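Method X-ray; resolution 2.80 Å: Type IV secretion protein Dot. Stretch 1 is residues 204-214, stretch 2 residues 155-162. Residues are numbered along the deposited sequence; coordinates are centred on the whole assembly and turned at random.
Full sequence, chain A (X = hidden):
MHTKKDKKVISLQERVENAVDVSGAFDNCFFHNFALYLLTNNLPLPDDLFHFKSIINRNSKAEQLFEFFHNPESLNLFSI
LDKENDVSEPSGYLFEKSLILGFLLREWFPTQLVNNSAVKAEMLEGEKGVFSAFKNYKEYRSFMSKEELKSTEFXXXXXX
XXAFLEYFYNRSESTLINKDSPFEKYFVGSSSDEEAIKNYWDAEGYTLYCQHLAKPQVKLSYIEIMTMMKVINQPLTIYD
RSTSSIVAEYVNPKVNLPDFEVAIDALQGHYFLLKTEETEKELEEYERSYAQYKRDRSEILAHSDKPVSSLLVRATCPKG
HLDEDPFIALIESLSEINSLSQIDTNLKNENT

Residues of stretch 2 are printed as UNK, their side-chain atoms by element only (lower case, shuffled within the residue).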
# COMPACT_ATOMS: atom_id res chain seq x y z
N GLU A 204 14.32 -6.79 -14.50
CA GLU A 204 14.30 -6.78 -13.04
C GLU A 204 13.61 -5.59 -12.41
O GLU A 204 13.45 -5.58 -11.19
CB GLU A 204 15.73 -6.87 -12.49
CG GLU A 204 16.73 -5.97 -13.19
CD GLU A 204 18.00 -5.79 -12.40
OE1 GLU A 204 17.90 -5.66 -11.15
OE2 GLU A 204 19.10 -5.78 -13.01
N GLY A 205 13.19 -4.58 -13.18
CA GLY A 205 12.59 -3.40 -12.58
C GLY A 205 11.22 -3.66 -11.99
O GLY A 205 10.91 -3.22 -10.88
N TYR A 206 10.37 -4.39 -12.72
CA TYR A 206 9.01 -4.67 -12.27
C TYR A 206 9.01 -5.50 -10.99
O TYR A 206 8.25 -5.20 -10.06
CB TYR A 206 8.23 -5.40 -13.36
CG TYR A 206 6.77 -5.63 -13.04
CD1 TYR A 206 5.93 -4.58 -12.72
CD2 TYR A 206 6.22 -6.91 -13.09
CE1 TYR A 206 4.60 -4.78 -12.44
CE2 TYR A 206 4.88 -7.12 -12.81
CZ TYR A 206 4.08 -6.05 -12.49
OH TYR A 206 2.74 -6.23 -12.21
N THR A 207 9.85 -6.54 -10.92
CA THR A 207 9.84 -7.39 -9.73
C THR A 207 10.38 -6.64 -8.52
O THR A 207 9.84 -6.76 -7.42
CB THR A 207 10.61 -8.69 -9.97
OG1 THR A 207 12.02 -8.45 -9.87
CG2 THR A 207 10.29 -9.27 -11.34
N LEU A 208 11.43 -5.83 -8.72
CA LEU A 208 11.93 -4.98 -7.63
C LEU A 208 10.83 -4.08 -7.09
O LEU A 208 10.74 -3.83 -5.88
CB LEU A 208 13.09 -4.13 -8.13
CG LEU A 208 14.49 -4.72 -8.21
CD1 LEU A 208 15.38 -3.74 -8.93
CD2 LEU A 208 15.03 -5.02 -6.82
N TYR A 209 9.98 -3.58 -7.99
CA TYR A 209 8.87 -2.74 -7.58
C TYR A 209 7.89 -3.52 -6.72
O TYR A 209 7.44 -3.02 -5.67
CB TYR A 209 8.19 -2.20 -8.83
CG TYR A 209 7.04 -1.26 -8.60
CD1 TYR A 209 7.17 -0.13 -7.81
CD2 TYR A 209 5.82 -1.49 -9.22
CE1 TYR A 209 6.11 0.74 -7.63
CE2 TYR A 209 4.76 -0.63 -9.05
CZ TYR A 209 4.91 0.48 -8.26
OH TYR A 209 3.83 1.32 -8.11
N CYS A 210 7.56 -4.75 -7.11
CA CYS A 210 6.62 -5.51 -6.32
C CYS A 210 7.23 -5.90 -4.98
O CYS A 210 6.53 -5.97 -3.97
CB CYS A 210 6.14 -6.72 -7.13
SG CYS A 210 5.43 -6.21 -8.69
N GLN A 211 8.54 -6.10 -4.93
CA GLN A 211 9.18 -6.43 -3.66
C GLN A 211 9.19 -5.25 -2.69
O GLN A 211 9.22 -5.45 -1.47
CB GLN A 211 10.60 -6.95 -3.91
CG GLN A 211 10.60 -8.19 -4.76
CD GLN A 211 11.96 -8.85 -4.85
OE1 GLN A 211 12.96 -8.22 -5.22
NE2 GLN A 211 12.01 -10.13 -4.51
N HIS A 212 9.17 -4.03 -3.21
CA HIS A 212 9.21 -2.85 -2.36
C HIS A 212 7.84 -2.47 -1.83
O HIS A 212 7.74 -1.98 -0.70
CB HIS A 212 9.82 -1.67 -3.11
CG HIS A 212 10.12 -0.49 -2.25
ND1 HIS A 212 10.89 -0.58 -1.11
CD2 HIS A 212 9.77 0.81 -2.35
CE1 HIS A 212 11.00 0.61 -0.55
NE2 HIS A 212 10.32 1.48 -1.28
N LEU A 213 6.78 -2.69 -2.61
CA LEU A 213 5.43 -2.39 -2.15
C LEU A 213 5.01 -3.28 -0.99
O LEU A 213 4.10 -2.90 -0.23
CB LEU A 213 4.42 -2.55 -3.28
CG LEU A 213 4.57 -1.65 -4.50
CD1 LEU A 213 3.75 -2.21 -5.65
CD2 LEU A 213 4.14 -0.25 -4.15
N ALA A 214 5.61 -4.45 -0.84
CA ALA A 214 5.14 -5.41 0.14
C ALA A 214 5.84 -5.29 1.48
O ALA A 214 5.30 -5.76 2.49
CB ALA A 214 5.28 -6.83 -0.39
N UNK A 155 6.88 7.99 -5.19
CA UNK A 155 7.94 7.71 -4.23
C UNK A 155 8.27 6.24 -4.12
O UNK A 155 9.44 5.85 -4.11
N UNK A 156 7.24 5.39 -4.04
CA UNK A 156 7.48 3.95 -3.92
C UNK A 156 8.19 3.41 -5.16
O UNK A 156 9.06 2.54 -5.06
c UNK A 156 6.16 3.22 -3.69
N UNK A 157 7.82 3.92 -6.34
CA UNK A 157 8.47 3.48 -7.57
C UNK A 157 9.89 4.04 -7.68
O UNK A 157 10.80 3.36 -8.17
c UNK A 157 8.18 3.54 -10.16
c UNK A 157 7.64 3.90 -8.78
c UNK A 157 7.83 4.61 -11.18
c UNK A 157 7.64 2.20 -10.59
N UNK A 158 10.08 5.28 -7.22
CA UNK A 158 11.41 5.88 -7.27
C UNK A 158 12.37 5.22 -6.29
O UNK A 158 13.59 5.23 -6.52
o UNK A 158 9.21 10.35 -11.34
c UNK A 158 10.05 10.28 -9.12
c UNK A 158 9.90 8.28 -10.41
c UNK A 158 10.41 7.56 -9.35
c UNK A 158 9.72 9.63 -10.29
c UNK A 158 10.55 9.55 -8.06
c UNK A 158 10.75 8.18 -8.16
c UNK A 158 11.31 7.38 -7.00
N UNK A 159 11.85 4.64 -5.21
CA UNK A 159 12.71 4.00 -4.22
C UNK A 159 13.08 2.58 -4.64
O UNK A 159 14.22 2.15 -4.43
o UNK A 159 12.81 5.52 0.40
c UNK A 159 12.50 4.67 -0.46
c UNK A 159 12.05 3.99 -2.85
c UNK A 159 12.60 5.05 -1.93
o UNK A 159 12.10 3.51 -0.17
N UNK A 160 12.14 1.85 -5.23
CA UNK A 160 12.43 0.48 -5.63
C UNK A 160 13.53 0.43 -6.69
O UNK A 160 14.42 -0.42 -6.62
c UNK A 160 11.16 -0.19 -6.15
N UNK A 161 13.49 1.35 -7.66
CA UNK A 161 14.47 1.39 -8.74
C UNK A 161 15.46 2.53 -8.57
O UNK A 161 15.89 3.16 -9.54
o UNK A 161 12.70 -0.61 -10.43
c UNK A 161 13.77 1.50 -10.10
c UNK A 161 12.57 0.59 -10.21
n UNK A 161 11.38 1.17 -10.06
N UNK A 162 15.85 2.81 -7.32
CA UNK A 162 16.74 3.93 -7.05
C UNK A 162 18.08 3.77 -7.75
O UNK A 162 18.62 4.73 -8.31
o UNK A 162 16.06 5.94 -3.66
c UNK A 162 17.79 5.29 -5.14
o UNK A 162 18.13 6.44 -3.08
c UNK A 162 16.94 4.09 -5.55
c UNK A 162 17.29 5.94 -3.87

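Position 155 carries no side-chain atoms, and nothing of stretch 1 comes near it; it is Gly155, and its O accepts the helix bond from the backbone N of position 159, at 2.9 Å. Position 156 has a single side-chain carbon, a CB that lies 4.0 Å from Leu213 CD2, while its backbone O sits 3.3 Å from His212 CD2, at the edge of the imidazole. One carbon means Ala156.

Position 157 shows four carbons, forked at the second, the leucine pattern. One terminal methyl lies over a face of the Tyr209 ring, and the CA is 3.6 Å from Tyr209 CE1. This is Leu157; its CD1 stands 3.8 Å from the centroid of the Tyr209 ring, 18° off the normal, a CH-pi contact. At position 158 one carbon leads to a six-carbon ring bearing an oxygen. Its CA-to-CB bond points away from stretch 1, and the side chain touches none of it, so Tyr158 is read from its atoms alone; its hydroxyl is hydrogen-bonded elsewhere in the structure.

Position 159 has three carbons, the third carrying two oxygens: a carboxylate on a two-carbon arm. One of these oxygens lies 2.9 Å from His212 NE2, near the plane of the imidazole, though the geometry leaves open whether a hydrogen bond forms. This is Glu159, and the oxygen is its OE2. Position 160 again offers one carbon, now aimed toward stretch 1. That CB lies 3.6 Å from His212 CB, 3.7 Å from Tyr209 CA and 3.7 Å from Leu208 O, so the methyl rests directly on the backbone of the other helix. It is Ala160.

Position 161 has two carbons, the second carrying one oxygen and one nitrogen: a short amide. The oxygen is 3.2 Å from Gly205 O, but both are acceptors and no bond joins them. This is Asn161; its ND2 donates to Leu157 O (3.0 Å) where the chain leaves the helix. Position 162 has three carbons ending in two oxygens and is out of reach of stretch 1: Glu162.

The rule here is small against backbone. The helix axes approach to 8.8 Å at 119°, and Tyr209 CA and Ala160 CA are just 5.2 Å apart, a spacing served by a lone methyl. Gly205 likewise brings bare backbone up to Asn161. Around Ala160, Tyr209 reaches Leu157, and where Leu213 CA and Ala156 CA are 6.9 Å apart, the leucine side chain spans the distance to the alanine methyl. No clear hydrogen bond crosses the contact; apolar packing carries most of it. His212 sits in its middle, its CB against the methyl of Ala160, and its ring reaches out to Glu159 at the margin.

Stretch 2 (155-162) GALYEANE
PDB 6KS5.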